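Long-range contact in first ORF in transposon ISC1904 (Sulfolobus solfataricus, PDB 3ILX), which probably binds DNA and takes part in strand exchange as the resolvase-type catalytic domain of a transposon-encoded serine recombinase: residues Y71-R77 with D101-E107. Residues are numbered along the deposited sequence; the frame is centred on the assembly and turned at random.
Sequences YPDRLVR and DKTPEEE
The Tyr71 ring lies against the backbone of Asp101 and Lys102, with Lys102 N 3.4 Å above its plane and over its centre, while Arg74 CG lies toward the rim of the opposite face. Lys102 CB adds an off-centre CH-pi contact, 4.2 Å from the Tyr71 ring centroid. The Arg74 guanidinium carries Tyr71 OH over one face and meets Glu107 OE1 at its edge. In this resolvase fold, Asp73, Arg74 and Arg77 fit the D-R-L-x-R signature of serine recombinases, consistent with a place in the active site. The contact joins the turn after strand 64-69 to the approach and first turn of helix 105-125.

Arg74 bends at its second and third side-chain torsions (-55° and 88°), bringing NH2 to Glu107 OE1 in a straight salt-bridge hydrogen bond of 2.7 Å, close to the guanidinium plane. Glu107 is extended beyond CG, and its OE2 makes a longer salt bridge of 3.6 Å to Arg77 NH2 and another to Arg10. Arg77 binds Asp73 weakly and is held more firmly by Asp111. Thr103 OG1 donates to Asp73 OD2 at a doubtfully short 2.5 Å.

The Asp101 carboxylate stacks on that of Asp73, and Asp101 OD1 accepts a nearly straight bond from Asp73 N at 2.8 Å, on the syn side but tilted out of the carboxylate plane. A serine in place of Tyr71 would probably open a gap between Lys102 and Arg74 CG and leave the guanidinium without its facing hydroxyl. A water joins Arg74 and Glu107, donating to Glu107 OE1 at 2.5 Å and accepting from Arg74 NH1.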
# COMPACT_ATOMS: atom_id res chain seq x y z
N TYR A 71 1.97 12.99 -10.31
CA TYR A 71 0.85 12.05 -10.40
C TYR A 71 0.88 11.12 -9.18
O TYR A 71 1.88 11.09 -8.42
CB TYR A 71 0.84 11.30 -11.76
CG TYR A 71 2.21 10.92 -12.27
CD1 TYR A 71 2.79 9.70 -11.89
CD2 TYR A 71 2.94 11.76 -13.13
CE1 TYR A 71 4.03 9.31 -12.36
CE2 TYR A 71 4.22 11.38 -13.58
CZ TYR A 71 4.75 10.16 -13.17
OH TYR A 71 6.00 9.72 -13.59
N PRO A 72 -0.23 10.36 -8.96
CA PRO A 72 -0.36 9.66 -7.67
C PRO A 72 0.79 8.68 -7.34
O PRO A 72 1.25 8.65 -6.17
CB PRO A 72 -1.72 8.94 -7.80
CG PRO A 72 -2.53 9.86 -8.80
CD PRO A 72 -1.45 10.26 -9.80
N ASP A 73 1.28 7.92 -8.34
CA ASP A 73 2.34 6.91 -8.05
C ASP A 73 3.71 7.52 -7.72
O ASP A 73 4.61 6.81 -7.25
CB ASP A 73 2.42 5.78 -9.09
CG ASP A 73 3.34 6.11 -10.25
OD1 ASP A 73 3.72 7.29 -10.42
OD2 ASP A 73 3.69 5.17 -11.01
N ARG A 74 3.85 8.83 -7.88
CA ARG A 74 5.03 9.49 -7.30
C ARG A 74 5.09 9.28 -5.78
O ARG A 74 6.18 9.04 -5.22
CB ARG A 74 5.07 10.98 -7.63
CG ARG A 74 5.24 11.29 -9.16
CD ARG A 74 6.50 10.59 -9.72
NE ARG A 74 6.23 9.23 -10.19
CZ ARG A 74 7.16 8.41 -10.68
NH1 ARG A 74 8.45 8.78 -10.70
NH2 ARG A 74 6.81 7.19 -11.13
N LEU A 75 3.94 9.34 -5.11
CA LEU A 75 3.92 9.18 -3.64
C LEU A 75 4.10 7.74 -3.21
O LEU A 75 4.95 7.44 -2.37
CB LEU A 75 2.65 9.79 -2.99
CG LEU A 75 2.82 11.30 -2.78
CD1 LEU A 75 1.46 12.02 -2.58
CD2 LEU A 75 3.83 11.60 -1.63
N VAL A 76 3.27 6.85 -3.75
CA VAL A 76 3.30 5.43 -3.40
C VAL A 76 2.77 4.60 -4.55
O VAL A 76 2.00 5.11 -5.39
CB VAL A 76 2.39 5.08 -2.16
CG1 VAL A 76 3.05 5.50 -0.85
CG2 VAL A 76 0.99 5.70 -2.30
N ARG A 77 3.16 3.34 -4.57
CA ARG A 77 2.60 2.38 -5.53
C ARG A 77 1.27 1.81 -5.01
O ARG A 77 0.39 1.51 -5.78
CB ARG A 77 3.63 1.27 -5.79
CG ARG A 77 3.17 0.04 -6.61
CD ARG A 77 2.81 0.40 -8.03
NE ARG A 77 3.95 1.02 -8.72
CZ ARG A 77 3.86 1.99 -9.64
NH1 ARG A 77 2.67 2.47 -10.05
NH2 ARG A 77 4.98 2.49 -10.17
N ASP A 101 -1.12 8.25 -13.83
CA ASP A 101 0.31 8.01 -13.75
C ASP A 101 1.00 7.94 -15.11
O ASP A 101 0.48 7.35 -16.04
CB ASP A 101 0.56 6.71 -13.00
CG ASP A 101 0.19 6.81 -11.55
OD1 ASP A 101 0.35 7.91 -10.97
OD2 ASP A 101 -0.23 5.78 -10.97
N LYS A 102 2.18 8.53 -15.19
CA LYS A 102 2.99 8.48 -16.39
C LYS A 102 4.30 7.73 -16.11
O LYS A 102 5.36 8.11 -16.57
CB LYS A 102 3.23 9.92 -16.92
CG LYS A 102 2.03 10.52 -17.63
CD LYS A 102 1.54 9.57 -18.76
CE LYS A 102 0.43 10.16 -19.62
NZ LYS A 102 -0.85 10.30 -18.85
N THR A 103 4.20 6.69 -15.30
CA THR A 103 5.33 5.82 -14.93
C THR A 103 6.14 5.29 -16.12
O THR A 103 5.56 4.75 -17.06
CB THR A 103 4.77 4.61 -14.23
OG1 THR A 103 3.63 5.04 -13.46
CG2 THR A 103 5.79 3.96 -13.30
N PRO A 104 7.50 5.41 -16.08
CA PRO A 104 8.33 4.73 -17.09
C PRO A 104 8.17 3.21 -17.04
O PRO A 104 7.94 2.63 -15.97
CB PRO A 104 9.76 5.11 -16.68
CG PRO A 104 9.60 6.35 -15.87
CD PRO A 104 8.34 6.12 -15.10
N GLU A 105 8.32 2.58 -18.20
CA GLU A 105 8.15 1.16 -18.32
C GLU A 105 9.07 0.43 -17.35
O GLU A 105 8.63 -0.48 -16.66
CB GLU A 105 8.44 0.71 -19.76
CG GLU A 105 8.49 -0.81 -19.90
CD GLU A 105 8.40 -1.27 -21.32
OE1 GLU A 105 8.19 -0.43 -22.22
OE2 GLU A 105 8.52 -2.48 -21.55
N GLU A 106 10.33 0.83 -17.33
CA GLU A 106 11.35 0.21 -16.47
C GLU A 106 10.92 0.21 -15.00
O GLU A 106 11.23 -0.72 -14.27
CB GLU A 106 12.69 0.95 -16.62
CG GLU A 106 13.84 0.40 -15.76
CD GLU A 106 15.07 1.32 -15.71
OE1 GLU A 106 15.26 2.18 -16.60
OE2 GLU A 106 15.87 1.17 -14.75
N GLU A 107 10.22 1.27 -14.59
CA GLU A 107 9.85 1.44 -13.19
C GLU A 107 8.76 0.40 -12.85
O GLU A 107 8.85 -0.30 -11.83
CB GLU A 107 9.38 2.87 -12.87
CG GLU A 107 8.80 2.98 -11.43
CD GLU A 107 8.43 4.40 -10.98
OE1 GLU A 107 8.67 5.36 -11.73
OE2 GLU A 107 7.89 4.55 -9.85
O HOH W 1 10.67 6.93 -11.70